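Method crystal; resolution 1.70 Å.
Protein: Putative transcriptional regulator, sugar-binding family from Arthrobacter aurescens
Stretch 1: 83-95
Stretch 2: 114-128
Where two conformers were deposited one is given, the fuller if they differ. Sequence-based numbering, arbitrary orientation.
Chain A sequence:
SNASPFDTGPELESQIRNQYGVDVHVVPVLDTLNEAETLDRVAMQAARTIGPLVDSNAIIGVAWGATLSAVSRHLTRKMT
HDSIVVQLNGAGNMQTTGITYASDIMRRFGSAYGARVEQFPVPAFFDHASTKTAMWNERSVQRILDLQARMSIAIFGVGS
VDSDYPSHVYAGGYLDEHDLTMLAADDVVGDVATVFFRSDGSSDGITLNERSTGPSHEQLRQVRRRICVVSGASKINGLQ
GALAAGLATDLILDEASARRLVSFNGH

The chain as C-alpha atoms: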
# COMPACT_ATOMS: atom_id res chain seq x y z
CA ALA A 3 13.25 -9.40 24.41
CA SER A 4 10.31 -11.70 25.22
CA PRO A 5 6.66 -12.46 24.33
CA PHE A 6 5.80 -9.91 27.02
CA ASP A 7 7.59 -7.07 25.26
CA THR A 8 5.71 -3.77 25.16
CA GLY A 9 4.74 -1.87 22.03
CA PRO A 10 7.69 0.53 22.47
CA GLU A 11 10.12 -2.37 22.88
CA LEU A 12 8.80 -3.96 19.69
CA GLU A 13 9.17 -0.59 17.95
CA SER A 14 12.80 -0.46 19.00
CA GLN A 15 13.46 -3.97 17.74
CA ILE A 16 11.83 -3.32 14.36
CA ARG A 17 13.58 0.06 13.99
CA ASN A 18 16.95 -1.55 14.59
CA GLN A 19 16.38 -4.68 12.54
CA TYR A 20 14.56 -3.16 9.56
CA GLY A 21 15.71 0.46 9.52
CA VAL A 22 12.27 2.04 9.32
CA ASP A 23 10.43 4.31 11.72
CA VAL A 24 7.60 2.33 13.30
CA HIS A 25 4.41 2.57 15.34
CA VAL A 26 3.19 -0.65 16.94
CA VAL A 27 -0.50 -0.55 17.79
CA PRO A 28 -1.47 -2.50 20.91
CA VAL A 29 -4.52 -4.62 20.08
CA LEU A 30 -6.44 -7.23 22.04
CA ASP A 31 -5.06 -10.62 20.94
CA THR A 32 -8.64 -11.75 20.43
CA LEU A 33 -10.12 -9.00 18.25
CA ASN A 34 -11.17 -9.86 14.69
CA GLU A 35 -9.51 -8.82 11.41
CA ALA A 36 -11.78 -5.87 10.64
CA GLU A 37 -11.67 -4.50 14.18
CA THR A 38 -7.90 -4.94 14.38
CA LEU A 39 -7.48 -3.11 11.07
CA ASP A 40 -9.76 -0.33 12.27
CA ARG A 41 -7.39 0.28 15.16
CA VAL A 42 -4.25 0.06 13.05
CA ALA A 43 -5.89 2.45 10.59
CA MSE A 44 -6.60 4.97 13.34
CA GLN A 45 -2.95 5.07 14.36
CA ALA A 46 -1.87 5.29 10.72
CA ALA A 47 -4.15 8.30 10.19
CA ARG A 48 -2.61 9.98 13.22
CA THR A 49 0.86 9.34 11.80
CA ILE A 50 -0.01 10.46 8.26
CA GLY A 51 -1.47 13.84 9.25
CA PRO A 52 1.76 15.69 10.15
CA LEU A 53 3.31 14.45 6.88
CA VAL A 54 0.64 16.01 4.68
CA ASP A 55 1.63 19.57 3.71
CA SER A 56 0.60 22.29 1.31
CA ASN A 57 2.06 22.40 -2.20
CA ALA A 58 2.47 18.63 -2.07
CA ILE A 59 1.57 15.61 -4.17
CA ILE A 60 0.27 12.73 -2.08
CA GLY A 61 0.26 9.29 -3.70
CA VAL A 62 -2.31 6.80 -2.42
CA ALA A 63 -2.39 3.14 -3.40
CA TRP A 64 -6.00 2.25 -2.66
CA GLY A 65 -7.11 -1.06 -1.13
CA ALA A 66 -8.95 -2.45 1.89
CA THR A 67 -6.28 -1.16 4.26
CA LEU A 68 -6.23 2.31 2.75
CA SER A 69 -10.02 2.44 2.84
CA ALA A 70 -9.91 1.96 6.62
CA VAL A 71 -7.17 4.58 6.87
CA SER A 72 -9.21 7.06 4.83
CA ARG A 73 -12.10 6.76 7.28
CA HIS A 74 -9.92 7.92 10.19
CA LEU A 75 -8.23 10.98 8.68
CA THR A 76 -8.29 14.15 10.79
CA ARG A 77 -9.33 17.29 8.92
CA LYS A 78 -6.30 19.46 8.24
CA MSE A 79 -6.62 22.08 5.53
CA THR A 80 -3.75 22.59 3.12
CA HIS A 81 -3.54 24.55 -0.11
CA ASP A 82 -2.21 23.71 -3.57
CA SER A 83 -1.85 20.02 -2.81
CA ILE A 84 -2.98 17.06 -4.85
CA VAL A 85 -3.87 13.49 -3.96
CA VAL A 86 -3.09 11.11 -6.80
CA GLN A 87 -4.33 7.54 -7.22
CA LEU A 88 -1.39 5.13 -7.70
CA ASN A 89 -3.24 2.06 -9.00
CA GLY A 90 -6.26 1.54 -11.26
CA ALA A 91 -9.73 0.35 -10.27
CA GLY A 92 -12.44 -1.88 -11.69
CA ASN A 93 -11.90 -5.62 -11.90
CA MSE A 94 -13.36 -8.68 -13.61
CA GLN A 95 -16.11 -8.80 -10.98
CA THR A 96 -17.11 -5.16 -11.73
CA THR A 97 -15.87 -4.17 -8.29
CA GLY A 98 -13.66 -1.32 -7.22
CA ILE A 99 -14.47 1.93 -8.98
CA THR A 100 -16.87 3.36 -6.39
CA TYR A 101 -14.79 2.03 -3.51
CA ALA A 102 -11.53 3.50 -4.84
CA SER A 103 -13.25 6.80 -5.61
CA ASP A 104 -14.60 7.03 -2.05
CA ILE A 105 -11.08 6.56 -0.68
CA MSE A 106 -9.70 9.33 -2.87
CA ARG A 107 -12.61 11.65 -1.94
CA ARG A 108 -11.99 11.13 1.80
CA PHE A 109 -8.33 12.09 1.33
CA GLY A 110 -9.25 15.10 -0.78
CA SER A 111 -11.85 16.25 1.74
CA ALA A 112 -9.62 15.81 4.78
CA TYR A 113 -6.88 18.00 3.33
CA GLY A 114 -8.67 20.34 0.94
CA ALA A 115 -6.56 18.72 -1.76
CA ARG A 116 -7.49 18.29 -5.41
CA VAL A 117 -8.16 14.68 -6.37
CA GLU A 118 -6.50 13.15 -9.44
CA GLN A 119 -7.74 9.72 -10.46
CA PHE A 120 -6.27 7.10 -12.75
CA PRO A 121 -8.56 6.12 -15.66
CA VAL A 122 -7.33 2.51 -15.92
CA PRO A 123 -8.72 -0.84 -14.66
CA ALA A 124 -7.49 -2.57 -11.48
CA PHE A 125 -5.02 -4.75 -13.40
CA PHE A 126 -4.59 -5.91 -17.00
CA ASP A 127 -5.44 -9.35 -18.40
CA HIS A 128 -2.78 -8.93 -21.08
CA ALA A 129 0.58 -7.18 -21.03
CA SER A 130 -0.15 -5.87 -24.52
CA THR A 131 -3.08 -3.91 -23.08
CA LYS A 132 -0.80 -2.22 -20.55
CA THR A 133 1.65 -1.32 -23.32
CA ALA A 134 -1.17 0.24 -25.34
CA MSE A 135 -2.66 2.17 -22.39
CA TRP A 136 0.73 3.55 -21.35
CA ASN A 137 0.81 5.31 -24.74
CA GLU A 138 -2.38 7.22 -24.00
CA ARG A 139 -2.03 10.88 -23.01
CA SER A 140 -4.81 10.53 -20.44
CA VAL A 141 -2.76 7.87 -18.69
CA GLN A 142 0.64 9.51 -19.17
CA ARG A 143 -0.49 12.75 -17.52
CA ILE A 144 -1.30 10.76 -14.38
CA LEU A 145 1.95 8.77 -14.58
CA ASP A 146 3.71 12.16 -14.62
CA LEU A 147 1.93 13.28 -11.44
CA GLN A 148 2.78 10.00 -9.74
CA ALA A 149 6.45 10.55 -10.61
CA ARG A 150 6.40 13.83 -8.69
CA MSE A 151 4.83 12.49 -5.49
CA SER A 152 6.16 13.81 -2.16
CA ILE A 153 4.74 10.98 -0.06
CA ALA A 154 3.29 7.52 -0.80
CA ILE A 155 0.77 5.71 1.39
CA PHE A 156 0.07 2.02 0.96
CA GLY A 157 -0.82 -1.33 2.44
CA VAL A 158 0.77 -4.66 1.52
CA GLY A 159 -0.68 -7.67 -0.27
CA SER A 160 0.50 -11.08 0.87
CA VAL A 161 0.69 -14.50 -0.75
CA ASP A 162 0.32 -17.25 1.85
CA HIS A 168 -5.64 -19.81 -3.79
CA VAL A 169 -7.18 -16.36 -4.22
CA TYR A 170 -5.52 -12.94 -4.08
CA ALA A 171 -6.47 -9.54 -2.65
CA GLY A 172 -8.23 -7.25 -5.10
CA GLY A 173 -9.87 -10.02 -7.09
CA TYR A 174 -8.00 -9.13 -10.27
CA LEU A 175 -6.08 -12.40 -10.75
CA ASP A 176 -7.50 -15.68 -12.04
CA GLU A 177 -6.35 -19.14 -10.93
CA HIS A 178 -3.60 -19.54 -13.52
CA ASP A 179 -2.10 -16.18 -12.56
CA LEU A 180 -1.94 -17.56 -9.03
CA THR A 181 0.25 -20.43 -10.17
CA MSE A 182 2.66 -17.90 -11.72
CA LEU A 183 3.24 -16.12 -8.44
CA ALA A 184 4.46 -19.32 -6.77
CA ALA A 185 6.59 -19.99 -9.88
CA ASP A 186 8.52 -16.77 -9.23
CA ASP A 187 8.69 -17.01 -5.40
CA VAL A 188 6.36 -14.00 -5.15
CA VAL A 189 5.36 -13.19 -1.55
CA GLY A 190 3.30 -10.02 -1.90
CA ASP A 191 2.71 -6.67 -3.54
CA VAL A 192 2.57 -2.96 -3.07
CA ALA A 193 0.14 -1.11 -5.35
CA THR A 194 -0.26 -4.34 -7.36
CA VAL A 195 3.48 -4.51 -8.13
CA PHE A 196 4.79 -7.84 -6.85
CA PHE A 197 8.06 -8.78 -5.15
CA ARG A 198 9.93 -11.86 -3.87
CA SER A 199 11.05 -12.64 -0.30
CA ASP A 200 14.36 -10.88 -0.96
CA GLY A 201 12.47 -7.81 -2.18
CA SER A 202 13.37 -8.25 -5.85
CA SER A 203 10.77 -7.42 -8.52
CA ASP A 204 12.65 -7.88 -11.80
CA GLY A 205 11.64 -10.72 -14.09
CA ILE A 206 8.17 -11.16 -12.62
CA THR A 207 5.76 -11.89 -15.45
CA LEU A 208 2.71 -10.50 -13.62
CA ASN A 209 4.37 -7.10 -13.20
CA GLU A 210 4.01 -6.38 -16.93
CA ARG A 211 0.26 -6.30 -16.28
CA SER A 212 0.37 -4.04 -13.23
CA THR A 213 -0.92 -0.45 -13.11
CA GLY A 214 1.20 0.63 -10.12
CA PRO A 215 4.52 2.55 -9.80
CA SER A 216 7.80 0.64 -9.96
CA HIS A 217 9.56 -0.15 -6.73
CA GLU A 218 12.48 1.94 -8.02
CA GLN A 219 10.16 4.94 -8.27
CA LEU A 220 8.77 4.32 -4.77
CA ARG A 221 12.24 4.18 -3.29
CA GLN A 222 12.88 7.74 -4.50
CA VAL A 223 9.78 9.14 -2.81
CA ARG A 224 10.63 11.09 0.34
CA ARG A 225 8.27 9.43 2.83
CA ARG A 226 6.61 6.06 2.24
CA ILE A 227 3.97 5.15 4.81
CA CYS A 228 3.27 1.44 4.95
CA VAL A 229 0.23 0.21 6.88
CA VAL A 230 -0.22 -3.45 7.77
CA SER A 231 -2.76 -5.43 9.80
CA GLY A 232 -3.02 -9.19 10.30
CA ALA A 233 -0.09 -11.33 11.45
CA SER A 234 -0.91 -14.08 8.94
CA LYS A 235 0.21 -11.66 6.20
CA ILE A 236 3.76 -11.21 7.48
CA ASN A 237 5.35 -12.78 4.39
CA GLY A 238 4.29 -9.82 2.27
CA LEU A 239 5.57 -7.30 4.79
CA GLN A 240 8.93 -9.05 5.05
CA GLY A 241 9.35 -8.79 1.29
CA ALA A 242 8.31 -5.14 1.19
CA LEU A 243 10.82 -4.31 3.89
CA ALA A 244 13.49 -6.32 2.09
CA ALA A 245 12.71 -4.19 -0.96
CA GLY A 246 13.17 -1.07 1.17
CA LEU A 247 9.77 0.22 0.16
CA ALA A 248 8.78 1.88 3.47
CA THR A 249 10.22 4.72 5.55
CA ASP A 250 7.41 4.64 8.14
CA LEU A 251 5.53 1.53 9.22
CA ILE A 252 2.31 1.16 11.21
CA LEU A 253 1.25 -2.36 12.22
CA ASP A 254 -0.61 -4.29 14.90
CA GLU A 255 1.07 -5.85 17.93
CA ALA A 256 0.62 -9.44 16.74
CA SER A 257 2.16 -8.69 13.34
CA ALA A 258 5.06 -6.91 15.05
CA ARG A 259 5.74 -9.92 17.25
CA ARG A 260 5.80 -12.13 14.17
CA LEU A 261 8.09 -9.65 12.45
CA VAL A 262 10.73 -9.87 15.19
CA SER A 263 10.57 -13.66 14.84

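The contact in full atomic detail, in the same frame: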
# COMPACT_ATOMS: atom_id res chain seq x y z
N SER A 83 -2.29 21.41 -2.84
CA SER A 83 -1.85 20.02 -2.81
C SER A 83 -2.77 19.14 -3.63
O SER A 83 -3.91 19.51 -3.92
CB SER A 83 -1.77 19.50 -1.39
OG SER A 83 -0.68 20.12 -0.72
N ILE A 84 -2.26 17.98 -4.00
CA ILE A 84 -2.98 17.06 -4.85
C ILE A 84 -2.87 15.67 -4.27
O ILE A 84 -1.80 15.28 -3.81
CB ILE A 84 -2.33 17.01 -6.25
CG1 ILE A 84 -2.39 18.38 -6.92
CG2 ILE A 84 -2.97 15.95 -7.12
CD1 ILE A 84 -1.52 18.49 -8.16
N VAL A 85 -3.96 14.91 -4.28
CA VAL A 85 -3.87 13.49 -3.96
C VAL A 85 -4.05 12.71 -5.25
O VAL A 85 -5.04 12.88 -5.97
CB VAL A 85 -4.90 13.03 -2.90
CG1 VAL A 85 -4.52 13.54 -1.52
CG2 VAL A 85 -6.30 13.47 -3.28
N VAL A 86 -3.07 11.87 -5.56
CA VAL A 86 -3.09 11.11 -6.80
C VAL A 86 -3.21 9.61 -6.55
O VAL A 86 -2.53 9.04 -5.69
CB VAL A 86 -1.87 11.46 -7.72
CG1 VAL A 86 -0.52 11.20 -7.01
CG2 VAL A 86 -1.95 10.71 -9.04
N GLN A 87 -4.09 8.97 -7.31
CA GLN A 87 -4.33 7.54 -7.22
C GLN A 87 -3.17 6.78 -7.89
O GLN A 87 -2.83 7.07 -9.04
CB GLN A 87 -5.65 7.26 -7.95
CG GLN A 87 -6.14 5.83 -7.92
CD GLN A 87 -7.44 5.71 -8.71
OE1 GLN A 87 -8.12 6.71 -8.94
NE2 GLN A 87 -7.78 4.50 -9.13
N LEU A 88 -2.58 5.81 -7.19
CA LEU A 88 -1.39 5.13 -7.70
C LEU A 88 -1.66 3.85 -8.50
O LEU A 88 -0.80 3.39 -9.24
CB LEU A 88 -0.44 4.79 -6.55
CG LEU A 88 0.12 5.99 -5.79
CD1 LEU A 88 1.15 5.54 -4.75
CD2 LEU A 88 0.75 6.97 -6.78
N ASN A 89 -2.86 3.29 -8.32
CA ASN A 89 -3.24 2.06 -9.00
C ASN A 89 -4.67 2.15 -9.52
O ASN A 89 -5.48 2.84 -8.93
CB ASN A 89 -3.09 0.85 -8.07
CG ASN A 89 -3.83 1.01 -6.76
OD1 ASN A 89 -3.80 2.08 -6.14
ND2 ASN A 89 -4.48 -0.05 -6.31
N GLY A 90 -4.96 1.44 -10.61
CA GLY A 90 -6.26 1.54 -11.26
C GLY A 90 -7.36 0.86 -10.47
O GLY A 90 -7.12 0.28 -9.41
N ALA A 91 -8.59 0.93 -10.99
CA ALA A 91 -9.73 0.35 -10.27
C ALA A 91 -10.76 -0.18 -11.25
O ALA A 91 -10.95 0.37 -12.32
CB ALA A 91 -10.39 1.38 -9.33
N GLY A 92 -11.44 -1.25 -10.84
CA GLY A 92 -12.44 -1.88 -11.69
C GLY A 92 -11.90 -3.22 -12.15
O GLY A 92 -11.00 -3.28 -12.99
N ASN A 93 -12.43 -4.30 -11.58
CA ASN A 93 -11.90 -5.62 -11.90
C ASN A 93 -12.91 -6.51 -12.63
O ASN A 93 -13.99 -6.06 -13.02
CB ASN A 93 -11.38 -6.29 -10.62
CG ASN A 93 -12.48 -6.60 -9.64
OD1 ASN A 93 -13.66 -6.50 -9.99
ND2 ASN A 93 -12.12 -6.97 -8.42
N MSE A 94 -12.55 -7.78 -12.81
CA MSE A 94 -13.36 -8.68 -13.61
C MSE A 94 -14.68 -9.04 -12.95
O MSE A 94 -15.53 -9.68 -13.56
CB MSE A 94 -12.58 -9.96 -13.93
CG MSE A 94 -12.20 -10.77 -12.71
SE MSE A 94 -11.14 -12.32 -13.23
CE MSE A 94 -9.48 -11.38 -13.61
N GLN A 95 -14.85 -8.62 -11.70
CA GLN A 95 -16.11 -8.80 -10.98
C GLN A 95 -16.98 -7.54 -11.05
O GLN A 95 -18.10 -7.53 -10.55
CB GLN A 95 -15.86 -9.10 -9.50
CG GLN A 95 -14.75 -10.11 -9.25
CD GLN A 95 -15.06 -11.46 -9.84
OE1 GLN A 95 -16.23 -11.85 -9.93
NE2 GLN A 95 -14.03 -12.19 -10.26
N GLY A 114 -8.35 19.29 1.89
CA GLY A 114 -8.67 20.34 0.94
C GLY A 114 -7.81 20.23 -0.30
O GLY A 114 -7.47 21.23 -0.94
N ALA A 115 -7.45 19.00 -0.65
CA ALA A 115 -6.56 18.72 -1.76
C ALA A 115 -7.35 18.33 -3.00
O ALA A 115 -8.39 17.69 -2.89
CB ALA A 115 -5.59 17.60 -1.40
N ARG A 116 -6.85 18.71 -4.17
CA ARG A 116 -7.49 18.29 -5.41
C ARG A 116 -7.24 16.81 -5.64
O ARG A 116 -6.13 16.31 -5.42
CB ARG A 116 -6.97 19.09 -6.59
CG ARG A 116 -7.70 18.75 -7.89
CD ARG A 116 -7.22 19.61 -9.04
NE ARG A 116 -6.07 19.04 -9.73
CZ ARG A 116 -4.86 19.59 -9.75
NH1 ARG A 116 -4.63 20.73 -9.11
NH2 ARG A 116 -3.88 18.99 -10.41
N VAL A 117 -8.26 16.11 -6.12
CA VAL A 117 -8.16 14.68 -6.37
C VAL A 117 -7.84 14.40 -7.84
O VAL A 117 -8.51 14.91 -8.74
CB VAL A 117 -9.46 13.96 -5.98
CG1 VAL A 117 -9.44 12.52 -6.45
CG2 VAL A 117 -9.68 14.03 -4.47
N GLU A 118 -6.82 13.58 -8.08
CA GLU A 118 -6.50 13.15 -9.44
C GLU A 118 -6.58 11.63 -9.55
O GLU A 118 -5.76 10.90 -8.99
CB GLU A 118 -5.11 13.63 -9.86
CG GLU A 118 -5.00 15.15 -9.99
CD GLU A 118 -5.68 15.69 -11.24
OE1 GLU A 118 -6.09 14.88 -12.10
OE2 GLU A 118 -5.78 16.93 -11.37
N GLN A 119 -7.56 11.16 -10.31
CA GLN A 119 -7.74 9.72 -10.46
C GLN A 119 -7.13 9.17 -11.74
O GLN A 119 -6.72 9.91 -12.64
CB GLN A 119 -9.22 9.35 -10.34
CG GLN A 119 -9.72 9.63 -8.94
CD GLN A 119 -10.96 8.87 -8.58
OE1 GLN A 119 -12.02 9.47 -8.39
NE2 GLN A 119 -10.85 7.54 -8.48
N PHE A 120 -7.08 7.84 -11.80
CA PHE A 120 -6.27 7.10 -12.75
C PHE A 120 -7.26 6.30 -13.61
O PHE A 120 -7.83 5.33 -13.13
CB PHE A 120 -5.37 6.17 -11.93
CG PHE A 120 -4.16 5.62 -12.66
CD1 PHE A 120 -3.67 6.21 -13.81
CD2 PHE A 120 -3.50 4.51 -12.15
CE1 PHE A 120 -2.55 5.69 -14.45
CE2 PHE A 120 -2.40 3.98 -12.79
CZ PHE A 120 -1.91 4.57 -13.93
N PRO A 121 -7.47 6.71 -14.87
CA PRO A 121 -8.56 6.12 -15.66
C PRO A 121 -8.17 4.78 -16.30
O PRO A 121 -8.22 4.63 -17.52
CB PRO A 121 -8.81 7.17 -16.75
CG PRO A 121 -7.47 7.76 -16.98
CD PRO A 121 -6.84 7.84 -15.59
N VAL A 122 -7.79 3.82 -15.46
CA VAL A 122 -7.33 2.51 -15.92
C VAL A 122 -7.92 1.44 -14.99
O VAL A 122 -8.23 1.74 -13.82
CB VAL A 122 -5.78 2.43 -15.93
CG1 VAL A 122 -5.18 3.65 -16.62
CG2 VAL A 122 -5.24 2.31 -14.53
N PRO A 123 -8.11 0.21 -15.50
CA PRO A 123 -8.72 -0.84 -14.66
C PRO A 123 -7.80 -1.26 -13.51
O PRO A 123 -6.67 -0.78 -13.43
CB PRO A 123 -8.93 -2.01 -15.63
CG PRO A 123 -8.72 -1.44 -17.02
CD PRO A 123 -7.83 -0.26 -16.87
N ALA A 124 -8.26 -2.16 -12.66
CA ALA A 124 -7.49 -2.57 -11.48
C ALA A 124 -6.18 -3.25 -11.84
O ALA A 124 -5.21 -3.17 -11.09
CB ALA A 124 -8.33 -3.50 -10.58
N PHE A 125 -6.16 -3.93 -12.98
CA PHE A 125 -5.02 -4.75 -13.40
C PHE A 125 -5.35 -5.16 -14.82
O PHE A 125 -6.52 -5.16 -15.21
CB PHE A 125 -4.93 -5.98 -12.49
CG PHE A 125 -3.57 -6.63 -12.45
CD1 PHE A 125 -2.59 -6.13 -11.62
CD2 PHE A 125 -3.30 -7.75 -13.22
CE1 PHE A 125 -1.33 -6.72 -11.57
CE2 PHE A 125 -2.04 -8.35 -13.17
CZ PHE A 125 -1.07 -7.84 -12.34
N PHE A 126 -4.34 -5.50 -15.62
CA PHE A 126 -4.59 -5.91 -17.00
C PHE A 126 -4.55 -7.41 -17.18
O PHE A 126 -3.73 -8.09 -16.58
CB PHE A 126 -3.58 -5.25 -17.95
CG PHE A 126 -3.72 -3.77 -18.04
CD1 PHE A 126 -4.78 -3.21 -18.74
CD2 PHE A 126 -2.79 -2.93 -17.44
CE1 PHE A 126 -4.91 -1.84 -18.83
CE2 PHE A 126 -2.92 -1.56 -17.54
CZ PHE A 126 -3.99 -1.01 -18.23
N ASP A 127 -5.44 -7.93 -18.02
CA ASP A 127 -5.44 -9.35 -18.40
C ASP A 127 -4.24 -9.69 -19.28
O ASP A 127 -3.72 -10.81 -19.24
CB ASP A 127 -6.72 -9.70 -19.18
CG ASP A 127 -7.96 -9.74 -18.31
OD1 ASP A 127 -7.84 -9.59 -17.07
OD2 ASP A 127 -9.06 -9.95 -18.87
N HIS A 128 -3.82 -8.72 -20.09
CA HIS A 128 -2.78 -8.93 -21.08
C HIS A 128 -1.76 -7.80 -21.02
O HIS A 128 -2.12 -6.63 -20.99
CB HIS A 128 -3.37 -8.98 -22.50
CG HIS A 128 -4.53 -9.91 -22.65
ND1 HIS A 128 -5.83 -9.47 -22.74
CD2 HIS A 128 -4.58 -11.27 -22.71
CE1 HIS A 128 -6.64 -10.51 -22.86
NE2 HIS A 128 -5.91 -11.61 -22.85
O HOH W 1 -4.51 21.35 -0.99
O HOH W 2 -10.13 4.69 -10.90
O HOH W 3 -5.46 -1.75 -8.64

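Two stretches of one chain pair as neighbouring parallel strands, 84-87 beside 116-118, with 18° between their directions, and then stay in touch through the loops that follow. Gly114, the first residue to leave the preceding helix, has positive phi; its carbonyl accepts from a water that in turn accepts from Ser83 N, bridging the two stretches just ahead of the strands. Ala115 points its CB toward stretch 1, where it packs against Val85 (CB to CG1, 4.2 Å). Arg116 begins the parallel ladder: its N donates to Ser83 O (3.1 Å) and its O accepts from Val85 N (2.8 Å), so the backbone of one residue reaches two residues two apart. The same carbonyl receives a CA-H...O contact from Ile84 CA (3.3 Å). The Arg116 side chain shares a sheet face with Ile84 and Glu118; Ile84 CG1 lies over one face of the guanidinium, and Arg116 NE forms a salt bridge with Glu118 OE2 (2.7 Å) within stretch 2. On the opposite face of the sheet, Val117 CG2 meets Val85 CG2 at 3.6 Å. Glu118 repeats the ladder pattern, its N donating to Val85 O (2.8 Å, nearly linear at 171°) and its O accepting from Gln87 N (3.1 Å), while its CG packs on Ile84 CG2 (3.6 Å).

Past the end of strand 116-118, the side chain of Gln87, the last residue of its own strand, takes over from the backbone. Its OE1 accepts from both Gln119 NE2 (2.9 Å) and Phe120 N (3.2 Å), and its NE2 donates to Asn89 O (2.8 Å) within its own stretch and to a water that donates to Phe120 O. The extended t, t side chain thus ties both loops together. The CA-to-CB bond of Phe120 points toward stretch 1, and Asn89 C lies at the ring edge, 3.7 Å from Phe120 CD2. Pro121 points away and makes no contact with stretch 1. Val122 O accepts from Ala91 N (3.0 Å), restoring backbone pairing. Here the two stretches come close: Gly90 CA lies 3.2 Å from Pro123 O in a CA-H...O contact, and an ideal CB on Gly90 would clash with that oxygen at 1.9 Å and with Val122 O at 2.5 Å. Ala124 N donates almost straight to Gly92 O (3.0 Å, 174°); a water donates to both Gly90 O and Ala124 O. Phe125 and Phe126 make no contact with stretch 1, and the contact ends loosely where Asp127 OD1 lies 4.2 Å from CE of the selenomethionine Met94.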